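Local atomic coordinates of appr-1-p processing domain protein (Thermus aquaticus Y51MC23, PDB entry 5M31), a protein that belongs to the macro domain family and folds as a single compact alpha/beta domain built round a mixed beta-sheet. Residues S97-V102 with G131-P136; N29-V34 with N86-K91; V65-I70 with V102-K107; L12-G17 with Q140-A145. All blocks are in the same frame, centred on the assembly; numbering follows the deposited sequence. Where two conformers were deposited one is given.

Contact 1. Residues S97-V102 with G131-P136; sequences SRMEYV and GGLPWP
Leu133 is the bump of this contact. Its side chain points at the start of helix 99-116 and fills a shallow hollow made by Ser97, Met99 and Val102. CG lies anti to the carbonyl carbon (chi1 -66°), and the two methyls part from there. CD1 goes deeper and meets Val102 CG2 tip to tip at 3.7 Å. Ser97 CB also stands 4.0 Å from Leu133 CD1. CD2 lies against backbone, 3.6 Å from Ser97 O and 3.7 Å from Met99 N. Within this macro domain the hollow is made by the first turn of the helix and by Ser97, the residue before the N-cap Arg98. The facing segment, 131-136, is the loop that leads into helix 135-146, where Pro134 takes the N-cap position. A second, smaller bump comes from the helix side. Met99 starts with CG anti to the backbone N (chi1 -171°), then bends at chi2 and chi3. The bends bring CE to 4.0 Å from Pro134 CD. Met99 also packs on Val138 and Arg141. No hydrogen bond joins the two segments. Ser97 OG is bonded instead to Thr89 OG1.

Contact 2. Residues N29-V34 with N86-K91; sequences NTVNTV and NFPTKK
Two neighbouring parallel strands of the macro domain sheet, 26-31 and 83-88, meet here and run on into loops that stay paired. Asn29, Thr30 and Val31 face Asn86, Phe87 and Pro88 in turn. Phe87 N gives a hydrogen bond to Asn29 O at 2.7 Å, nearly along the C=O axis. Phe87 O then accepts from Val31 N, which sits above the carbonyl plane and not on a lone pair. Val31 O takes Thr89 N at 2.9 Å. A water bound to Thr89 OG1 adds a weak bond to the same Val31 O. Thr89 OG1 is also hydrogen-bonded to Ser97 OG.

On the face of Asn29, Val31 and Asn86, side chains also pair. Asn29 ND2 donates to Asn86 OD1 at 3.0 Å, in the plane of that carbonyl. The two amides are turned 72° apart. Asn86 ND2 is held by Asn52 OD1 and Phe71 O, so its amide is fixed from both ends. Val31 CG1 lies 4.0 Å from Asn86 CB. Thr30 and Phe87 point to the other face. The side chains of Thr30 and Thr89 cross obliquely, with Thr30 CG2 3.7 Å from Thr89 CG2.

Farther along the chain, Asn32 makes an Asx turn, with OD1 accepting from Val34 N. Its ND2 is bonded to Val36 O. Asn32 CG takes the crowded position between N and carbonyl carbon (chi1 58°), and CB rests 3.8 Å from Lys90 CG. Thr33 N donates to a lone pair of Lys91 O, in the carbonyl plane, at 2.9 Å.

Contact 3. Residues V65-I70 with V102-K107; sequences VQIGRI and VEEGLK
Ile67 and Glu104 cross at about a right angle. The Ile67 branch methyl CG2, anti to the backbone N, meets Glu104 OE1 at 3.3 Å. Glu104 has CG anti to the carbonyl carbon (chi1 -63°) and is extended beyond it. Its CB points at the loop, and its carboxylate reaches the methyl of Ile67. This is packing of a carbon on an oxygen, with no hydrogen bond across the segments. Next to this pair the backbones come close, with Gly68 CA 4.4 Å from Gly105 CA. Neither glycine has a side chain to hold them apart. Gly68 sits in a type II beta turn from Gln66 to Arg69, at positive phi (77°). The turn belongs to the loop that joins helix 50-61 to edge strand 71-74 of the macro domain sheet, and it rests on helix 99-116. Glu104 CB lies 4.0 Å from Gly68 CA. Just after the turn, Ile70 points at the helix. Its CG1 is anti to the carbonyl carbon, and CD1, anti to CA (chi2 170°), ends 3.6 Å from Gly105 O. Ile70 also packs on Phe85 and Phe87 of strand 83-88, and its backbone N is bonded to Asp108 OD2.

Contact 4. Residues L12-G17 with Q140-A145; sequences LRFVRG and QRIQEA
Apolar packing accounts for much of this contact, where helix 135-146 lies over edge strand 11-15 of the macro domain sheet. The short axes run 10.2 Å apart and nearly antiparallel, at 154°. Leu12 and Phe14, two residues apart on the strand, both point at the helix. Leu12 has CG anti to the backbone N (chi1 -172°), and its two methyls divide the work. CD2 touches the helix backbone at Gln143 CA, 3.7 Å away. CD1 faces Ile142 CG2 more loosely, at 4.4 Å. Ile142 CG2 is as far from Phe14 CZ, so this buried branch methyl has both strand side chains near it.

The second kind of contact is between an amide side chain and a ring. Gln143 has CG anti to the carbonyl carbon and is extended beyond it. Its chain crosses Phe14 at about a right angle. CG comes within 3.9 Å of Phe14 CZ, and NE2 within 3.8 Å of Phe14 CE2. The amide plane is turned 79° from the ring plane, and NE2 approaches obliquely.

Charge enters from beside the contact. Lys139 makes a cation-pi contact with the Phe14 ring. Away from the strand, Arg141 of the same helix forms a salt bridge with Glu137.

No hydrogen bond joins the two segments. Between them the contact thus rests on side-chain packing, with the carbon chain of Gln143 offering an apolar surface to Leu12 and Phe14.

From the N terminus, contact 4 opens first, at strand 11-15, and closes last, at helix 135-146. The other three contacts lie within that span. Contact 2 opens at strand 26-31 and closes at strand 83-88. Contact 3 opens between these strands and closes on helix 99-116, so contacts 2 and 3 cross. Contact 1 starts at the N-terminal end of that helix, after contact 2 has closed. It crosses contact 3, and the two share Val102. Contact 2 joins strands inside the sheet, while contact 4 ties an edge strand to a helix. Contacts 1 and 3 fix helix 99-116 to two loops. Glu103 and Arg141 link contacts 3 and 4 by a salt bridge.

Contact 1. Residues S97-V102 with G131-P136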
# COMPACT_ATOMS: atom_id res chain seq x y z
N SER A 97 -12.76 -2.42 -4.80
CA SER A 97 -12.14 -2.33 -3.46
C SER A 97 -13.26 -2.24 -2.43
O SER A 97 -14.33 -1.70 -2.72
CB SER A 97 -11.24 -1.09 -3.35
OG SER A 97 -10.10 -1.18 -4.19
N ARG A 98 -13.04 -2.76 -1.24
CA ARG A 98 -14.05 -2.78 -0.23
C ARG A 98 -13.58 -2.11 1.05
O ARG A 98 -12.45 -2.37 1.50
CB ARG A 98 -14.29 -4.22 0.10
CG ARG A 98 -15.38 -4.41 1.04
CD ARG A 98 -16.29 -5.48 0.49
NE ARG A 98 -17.26 -5.72 1.45
CZ ARG A 98 -18.15 -6.68 1.37
NH1 ARG A 98 -18.23 -7.43 0.27
NH2 ARG A 98 -18.99 -6.82 2.34
N MET A 99 -14.46 -1.34 1.67
CA MET A 99 -14.03 -0.50 2.82
C MET A 99 -13.52 -1.37 3.97
O MET A 99 -12.49 -1.06 4.58
CB MET A 99 -15.18 0.40 3.28
CG MET A 99 -14.79 1.45 4.30
SD MET A 99 -13.64 2.66 3.63
CE MET A 99 -14.75 3.74 2.76
N GLU A 100 -14.18 -2.49 4.21
CA GLU A 100 -13.74 -3.40 5.30
C GLU A 100 -12.32 -3.88 5.09
O GLU A 100 -11.51 -4.01 6.06
CB GLU A 100 -14.71 -4.60 5.41
CG GLU A 100 -14.17 -5.77 6.23
CD GLU A 100 -15.11 -6.95 6.25
OE1 GLU A 100 -16.33 -6.73 6.35
OE2 GLU A 100 -14.62 -8.10 6.21
N TYR A 101 -11.95 -4.13 3.85
CA TYR A 101 -10.68 -4.67 3.52
C TYR A 101 -9.61 -3.56 3.66
O TYR A 101 -8.49 -3.82 4.09
CB TYR A 101 -10.68 -5.21 2.11
CG TYR A 101 -11.69 -6.34 1.89
CD1 TYR A 101 -12.34 -6.97 2.96
CD2 TYR A 101 -11.96 -6.79 0.61
CE1 TYR A 101 -13.22 -8.02 2.72
CE2 TYR A 101 -12.90 -7.77 0.37
CZ TYR A 101 -13.47 -8.42 1.43
OH TYR A 101 -14.38 -9.43 1.15
N VAL A 102 -9.98 -2.33 3.35
CA VAL A 102 -9.06 -1.17 3.57
C VAL A 102 -8.85 -0.99 5.08
O VAL A 102 -7.71 -0.75 5.54
CB VAL A 102 -9.64 0.09 2.88
CG1 VAL A 102 -8.84 1.34 3.29
CG2 VAL A 102 -9.60 -0.12 1.38
N GLY A 131 -14.64 6.40 -9.26
CA GLY A 131 -15.57 5.29 -9.30
C GLY A 131 -15.41 4.27 -8.19
O GLY A 131 -16.18 3.32 -8.09
N GLY A 132 -14.41 4.46 -7.34
CA GLY A 132 -14.15 3.53 -6.26
C GLY A 132 -14.74 3.95 -4.92
O GLY A 132 -15.86 4.39 -4.84
N LEU A 133 -14.00 3.70 -3.84
CA LEU A 133 -14.49 4.00 -2.52
C LEU A 133 -14.59 5.51 -2.31
O LEU A 133 -13.89 6.26 -2.96
CB LEU A 133 -13.55 3.40 -1.47
CG LEU A 133 -13.49 1.89 -1.44
CD1 LEU A 133 -12.37 1.45 -0.54
CD2 LEU A 133 -14.80 1.34 -0.91
N PRO A 134 -15.43 5.96 -1.36
CA PRO A 134 -15.56 7.39 -1.10
C PRO A 134 -14.34 7.94 -0.36
O PRO A 134 -14.01 7.48 0.75
CB PRO A 134 -16.83 7.49 -0.25
CG PRO A 134 -17.01 6.14 0.33
CD PRO A 134 -16.41 5.16 -0.61
N TRP A 135 -13.66 8.89 -0.99
CA TRP A 135 -12.39 9.39 -0.47
C TRP A 135 -12.50 10.02 0.92
O TRP A 135 -11.66 9.71 1.77
CB TRP A 135 -11.76 10.34 -1.46
CG TRP A 135 -10.54 11.06 -1.02
CD1 TRP A 135 -10.34 12.40 -1.02
CD2 TRP A 135 -9.33 10.46 -0.52
NE1 TRP A 135 -9.06 12.69 -0.55
CE2 TRP A 135 -8.42 11.51 -0.27
CE3 TRP A 135 -8.92 9.14 -0.29
CZ2 TRP A 135 -7.13 11.28 0.23
CZ3 TRP A 135 -7.65 8.92 0.23
CH2 TRP A 135 -6.76 9.99 0.46
N PRO A 136 -13.57 10.79 1.21
CA PRO A 136 -13.65 11.36 2.56
C PRO A 136 -13.55 10.31 3.68
O PRO A 136 -12.86 10.52 4.67
CB PRO A 136 -15.03 12.03 2.58
CG PRO A 136 -15.27 12.44 1.16
CD PRO A 136 -14.52 11.45 0.28

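Contact 2. Residues N29-V34 with N86-K91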
# COMPACT_ATOMS: atom_id res chain seq x y z
N ASN A 29 1.51 -0.42 -2.54
CA ASN A 29 0.88 -0.84 -3.79
C ASN A 29 -0.44 -1.48 -3.41
O ASN A 29 -0.48 -2.30 -2.51
CB ASN A 29 1.76 -1.90 -4.40
CG ASN A 29 1.26 -2.42 -5.70
OD1 ASN A 29 0.54 -1.73 -6.39
ND2 ASN A 29 1.76 -3.55 -6.11
N THR A 30 -1.51 -1.12 -4.09
CA THR A 30 -2.83 -1.69 -3.78
C THR A 30 -3.06 -2.90 -4.70
O THR A 30 -2.94 -2.79 -5.95
CB THR A 30 -3.94 -0.63 -3.91
OG1 THR A 30 -3.74 0.13 -5.09
CG2 THR A 30 -3.96 0.28 -2.69
N VAL A 31 -3.31 -4.07 -4.10
CA VAL A 31 -3.28 -5.30 -4.83
C VAL A 31 -4.55 -6.12 -4.57
O VAL A 31 -5.41 -5.74 -3.77
CB VAL A 31 -2.02 -6.14 -4.57
CG1 VAL A 31 -0.80 -5.34 -4.94
CG2 VAL A 31 -1.97 -6.61 -3.11
N ASN A 32 -4.65 -7.19 -5.28
CA ASN A 32 -5.66 -8.24 -5.00
C ASN A 32 -4.94 -9.49 -4.52
O ASN A 32 -3.70 -9.47 -4.32
CB ASN A 32 -6.46 -8.55 -6.24
CG ASN A 32 -5.58 -9.00 -7.41
OD1 ASN A 32 -5.07 -10.11 -7.43
ND2 ASN A 32 -5.33 -8.09 -8.34
N THR A 33 -5.69 -10.54 -4.22
CA THR A 33 -5.11 -11.72 -3.60
C THR A 33 -4.94 -12.86 -4.58
O THR A 33 -4.57 -13.96 -4.17
CB THR A 33 -5.96 -12.20 -2.42
OG1 THR A 33 -7.19 -12.74 -2.93
CG2 THR A 33 -6.18 -11.07 -1.42
N VAL A 34 -5.25 -12.64 -5.84
CA VAL A 34 -5.16 -13.70 -6.86
C VAL A 34 -3.96 -13.64 -7.81
O VAL A 34 -3.83 -14.48 -8.69
CB VAL A 34 -6.52 -13.86 -7.62
CG1 VAL A 34 -7.62 -14.06 -6.60
CG2 VAL A 34 -6.83 -12.67 -8.51
N ASN A 86 2.56 -4.49 -0.31
CA ASN A 86 1.52 -4.90 -1.25
C ASN A 86 0.27 -5.11 -0.39
O ASN A 86 0.18 -6.07 0.34
CB ASN A 86 1.91 -6.12 -2.04
CG ASN A 86 3.13 -5.91 -2.93
OD1 ASN A 86 3.05 -5.31 -4.01
ND2 ASN A 86 4.34 -6.32 -2.40
N PHE A 87 -0.62 -4.12 -0.47
CA PHE A 87 -1.82 -3.94 0.44
C PHE A 87 -3.05 -4.45 -0.31
O PHE A 87 -3.49 -3.81 -1.24
CB PHE A 87 -1.91 -2.42 0.72
CG PHE A 87 -2.97 -1.99 1.68
CD1 PHE A 87 -4.31 -2.14 1.41
CD2 PHE A 87 -2.64 -1.26 2.79
CE1 PHE A 87 -5.29 -1.66 2.26
CE2 PHE A 87 -3.61 -0.72 3.63
CZ PHE A 87 -4.93 -0.94 3.37
N PRO A 88 -3.60 -5.58 0.11
CA PRO A 88 -4.78 -6.07 -0.58
C PRO A 88 -6.02 -5.20 -0.30
O PRO A 88 -6.33 -4.94 0.84
CB PRO A 88 -4.95 -7.51 0.00
CG PRO A 88 -3.65 -7.82 0.63
CD PRO A 88 -3.12 -6.54 1.11
N THR A 89 -6.77 -4.80 -1.33
CA THR A 89 -7.98 -4.04 -1.10
C THR A 89 -9.17 -4.81 -1.59
O THR A 89 -10.26 -4.34 -1.48
CB THR A 89 -8.01 -2.71 -1.85
OG1 THR A 89 -7.95 -2.95 -3.25
CG2 THR A 89 -6.81 -1.82 -1.49
N LYS A 90 -8.90 -5.96 -2.15
CA LYS A 90 -9.95 -6.80 -2.78
C LYS A 90 -9.40 -8.20 -3.03
O LYS A 90 -8.14 -8.44 -3.04
CB LYS A 90 -10.36 -6.15 -4.08
CG LYS A 90 -9.24 -6.15 -5.13
CD LYS A 90 -9.62 -5.43 -6.41
CE LYS A 90 -9.84 -3.93 -6.22
NZ LYS A 90 -10.36 -3.39 -7.50
N LYS A 91 -10.30 -9.17 -3.19
CA LYS A 91 -9.85 -10.53 -3.45
C LYS A 91 -9.46 -10.69 -4.91
O LYS A 91 -8.34 -11.00 -5.23
CB LYS A 91 -10.94 -11.54 -3.04
CG LYS A 91 -11.18 -11.52 -1.56
CD LYS A 91 -12.16 -12.59 -1.18
CE LYS A 91 -12.56 -12.46 0.28
NZ LYS A 91 -13.79 -13.29 0.37
O HOH W 1 -6.34 -3.15 -5.34

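Contact 3. Residues V65-I70 with V102-K107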
# COMPACT_ATOMS: atom_id res chain seq x y z
N VAL A 65 -1.06 -14.00 0.65
CA VAL A 65 -1.63 -12.68 0.47
C VAL A 65 -3.12 -12.72 0.70
O VAL A 65 -3.84 -13.48 0.04
CB VAL A 65 -1.36 -12.12 -0.91
CG1 VAL A 65 -2.00 -10.75 -1.05
CG2 VAL A 65 0.16 -12.13 -1.19
N GLN A 66 -3.55 -12.07 1.76
CA GLN A 66 -4.94 -12.11 2.19
C GLN A 66 -5.35 -10.77 2.68
O GLN A 66 -4.53 -9.91 2.99
CB GLN A 66 -5.11 -13.12 3.33
CG GLN A 66 -4.58 -14.50 3.03
CD GLN A 66 -4.51 -15.35 4.26
OE1 GLN A 66 -3.65 -15.14 5.14
NE2 GLN A 66 -5.43 -16.26 4.38
N ILE A 67 -6.66 -10.57 2.76
CA ILE A 67 -7.20 -9.39 3.40
C ILE A 67 -6.64 -9.26 4.84
O ILE A 67 -6.55 -10.26 5.58
CB ILE A 67 -8.76 -9.39 3.36
CG1 ILE A 67 -9.27 -9.47 1.90
CG2 ILE A 67 -9.30 -8.18 4.08
CD1 ILE A 67 -8.77 -8.41 0.91
N GLY A 68 -6.14 -8.06 5.14
CA GLY A 68 -5.55 -7.73 6.44
C GLY A 68 -4.17 -8.28 6.60
O GLY A 68 -3.63 -8.26 7.72
N ARG A 69 -3.54 -8.74 5.50
CA ARG A 69 -2.21 -9.35 5.57
C ARG A 69 -1.37 -8.81 4.41
O ARG A 69 -1.32 -9.37 3.35
CB ARG A 69 -2.29 -10.86 5.65
CG ARG A 69 -1.01 -11.60 5.96
CD ARG A 69 -1.22 -13.06 5.97
NE ARG A 69 0.06 -13.72 6.12
CZ ARG A 69 0.25 -15.02 5.93
NH1 ARG A 69 -0.77 -15.80 5.60
NH2 ARG A 69 1.45 -15.53 6.12
N ILE A 70 -0.69 -7.69 4.68
CA ILE A 70 0.17 -7.04 3.71
C ILE A 70 1.32 -7.94 3.36
O ILE A 70 2.00 -8.51 4.26
CB ILE A 70 0.68 -5.69 4.27
CG1 ILE A 70 -0.53 -4.75 4.40
CG2 ILE A 70 1.79 -5.10 3.38
CD1 ILE A 70 -0.29 -3.48 5.13
N VAL A 102 -9.98 -2.33 3.35
CA VAL A 102 -9.06 -1.17 3.57
C VAL A 102 -8.85 -0.99 5.08
O VAL A 102 -7.71 -0.75 5.54
CB VAL A 102 -9.64 0.09 2.88
CG1 VAL A 102 -8.84 1.34 3.29
CG2 VAL A 102 -9.60 -0.12 1.38
N GLU A 103 -9.91 -1.12 5.86
CA GLU A 103 -9.79 -0.95 7.33
C GLU A 103 -8.85 -1.98 7.92
O GLU A 103 -7.97 -1.63 8.73
CB GLU A 103 -11.13 -1.03 8.02
CG GLU A 103 -12.07 0.10 7.63
CD GLU A 103 -13.54 -0.18 7.94
OE1 GLU A 103 -13.90 -1.33 8.33
OE2 GLU A 103 -14.34 0.79 7.82
N GLU A 104 -9.04 -3.25 7.54
CA GLU A 104 -8.20 -4.32 8.07
C GLU A 104 -6.77 -4.12 7.55
O GLU A 104 -5.80 -4.35 8.28
CB GLU A 104 -8.75 -5.67 7.65
CG GLU A 104 -10.13 -5.92 8.23
CD GLU A 104 -10.57 -7.34 8.09
OE1 GLU A 104 -9.91 -8.09 7.34
OE2 GLU A 104 -11.61 -7.71 8.71
N GLY A 105 -6.62 -3.69 6.28
CA GLY A 105 -5.30 -3.43 5.73
C GLY A 105 -4.56 -2.31 6.48
O GLY A 105 -3.31 -2.38 6.66
N LEU A 106 -5.29 -1.26 6.85
CA LEU A 106 -4.62 -0.12 7.54
C LEU A 106 -4.06 -0.54 8.93
O LEU A 106 -2.98 -0.10 9.34
CB LEU A 106 -5.61 1.01 7.72
CG LEU A 106 -5.77 1.88 6.50
CD1 LEU A 106 -7.00 2.73 6.67
CD2 LEU A 106 -4.52 2.74 6.29
N LYS A 107 -4.81 -1.38 9.66
CA LYS A 107 -4.31 -1.96 10.88
C LYS A 107 -3.00 -2.71 10.60
O LYS A 107 -2.02 -2.58 11.36
CB LYS A 107 -5.35 -2.92 11.51
CG LYS A 107 -6.60 -2.23 12.06
CD LYS A 107 -7.32 -3.13 13.07
CE LYS A 107 -8.22 -2.32 14.01
NZ LYS A 107 -9.50 -1.90 13.39

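Contact 4. Residues L12-G17 with Q140-A145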
# COMPACT_ATOMS: atom_id res chain seq x y z
N LEU A 12 1.49 13.40 8.86
CA LEU A 12 0.66 12.92 7.76
C LEU A 12 0.40 14.08 6.80
O LEU A 12 -0.07 15.14 7.22
CB LEU A 12 -0.66 12.40 8.32
CG LEU A 12 -1.65 11.67 7.39
CD1 LEU A 12 -0.99 10.58 6.56
CD2 LEU A 12 -2.76 11.04 8.22
N ARG A 13 0.75 13.89 5.52
CA ARG A 13 0.57 14.92 4.50
C ARG A 13 -0.19 14.32 3.33
O ARG A 13 0.12 13.20 2.89
CB ARG A 13 1.94 15.41 4.01
CG ARG A 13 2.43 16.72 4.65
CD ARG A 13 2.87 16.57 6.10
NE ARG A 13 3.44 17.82 6.66
CZ ARG A 13 2.73 18.90 6.99
NH1 ARG A 13 1.40 18.92 6.83
NH2 ARG A 13 3.34 19.97 7.50
N PHE A 14 -1.15 15.08 2.80
CA PHE A 14 -1.93 14.65 1.65
C PHE A 14 -1.50 15.47 0.42
O PHE A 14 -1.64 16.69 0.41
CB PHE A 14 -3.43 14.78 1.93
CG PHE A 14 -3.96 13.76 2.93
CD1 PHE A 14 -4.43 12.54 2.50
CD2 PHE A 14 -4.03 14.06 4.30
CE1 PHE A 14 -4.96 11.59 3.40
CE2 PHE A 14 -4.54 13.14 5.20
CZ PHE A 14 -5.01 11.90 4.76
N VAL A 15 -0.94 14.80 -0.59
CA VAL A 15 -0.22 15.43 -1.71
C VAL A 15 -0.73 14.95 -3.11
O VAL A 15 -1.41 13.94 -3.20
CB VAL A 15 1.27 15.12 -1.63
CG1 VAL A 15 1.84 15.59 -0.28
CG2 VAL A 15 1.55 13.64 -1.80
N ARG A 16 -0.33 15.63 -4.18
CA ARG A 16 -0.60 15.14 -5.53
C ARG A 16 0.69 14.95 -6.26
O ARG A 16 1.69 15.70 -6.02
CB ARG A 16 -1.49 16.10 -6.31
CG ARG A 16 -2.89 16.11 -5.78
CD ARG A 16 -3.83 16.98 -6.62
NE ARG A 16 -5.16 16.84 -6.05
CZ ARG A 16 -5.61 17.49 -4.98
NH1 ARG A 16 -4.86 18.37 -4.34
NH2 ARG A 16 -6.82 17.19 -4.50
N GLY A 17 0.70 13.98 -7.15
CA GLY A 17 1.87 13.69 -7.95
C GLY A 17 2.02 12.23 -8.29
O GLY A 17 1.02 11.45 -8.23
N GLN A 140 -10.42 9.62 6.21
CA GLN A 140 -10.68 9.61 7.65
C GLN A 140 -10.05 8.39 8.32
O GLN A 140 -9.38 8.51 9.36
CB GLN A 140 -12.17 9.63 7.90
CG GLN A 140 -12.56 9.90 9.36
CD GLN A 140 -12.66 8.64 10.20
OE1 GLN A 140 -12.25 8.61 11.37
NE2 GLN A 140 -13.24 7.58 9.62
N ARG A 141 -10.23 7.23 7.71
CA ARG A 141 -9.66 6.00 8.24
C ARG A 141 -8.14 6.01 8.18
O ARG A 141 -7.47 5.47 9.07
CB ARG A 141 -10.20 4.80 7.48
CG ARG A 141 -11.65 4.54 7.85
CD ARG A 141 -12.38 3.75 6.80
NE ARG A 141 -13.76 3.45 7.22
CZ ARG A 141 -14.73 4.35 7.34
NH1 ARG A 141 -14.49 5.65 7.16
NH2 ARG A 141 -15.95 3.95 7.68
N ILE A 142 -7.58 6.59 7.13
CA ILE A 142 -6.11 6.72 7.05
C ILE A 142 -5.62 7.61 8.20
O ILE A 142 -4.67 7.25 8.90
CB ILE A 142 -5.67 7.29 5.71
CG1 ILE A 142 -5.96 6.28 4.58
CG2 ILE A 142 -4.20 7.67 5.75
CD1 ILE A 142 -5.76 6.85 3.18
N GLN A 143 -6.31 8.71 8.41
CA GLN A 143 -5.92 9.64 9.51
C GLN A 143 -5.97 8.97 10.86
O GLN A 143 -5.02 9.08 11.66
CB GLN A 143 -6.85 10.87 9.53
CG GLN A 143 -6.76 11.68 8.26
CD GLN A 143 -7.81 12.79 8.13
OE1 GLN A 143 -8.98 12.60 8.47
NE2 GLN A 143 -7.40 13.92 7.59
N GLU A 144 -7.07 8.28 11.11
CA GLU A 144 -7.23 7.53 12.37
C GLU A 144 -6.10 6.53 12.57
O GLU A 144 -5.54 6.41 13.67
CB GLU A 144 -8.53 6.78 12.37
CG GLU A 144 -9.74 7.63 12.65
CD GLU A 144 -10.92 6.80 13.10
OE1 GLU A 144 -11.36 6.98 14.26
OE2 GLU A 144 -11.38 5.93 12.30
N ALA A 145 -5.82 5.76 11.52
CA ALA A 145 -4.78 4.72 11.61
C ALA A 145 -3.35 5.28 11.73
O ALA A 145 -2.54 4.79 12.52
CB ALA A 145 -4.88 3.76 10.44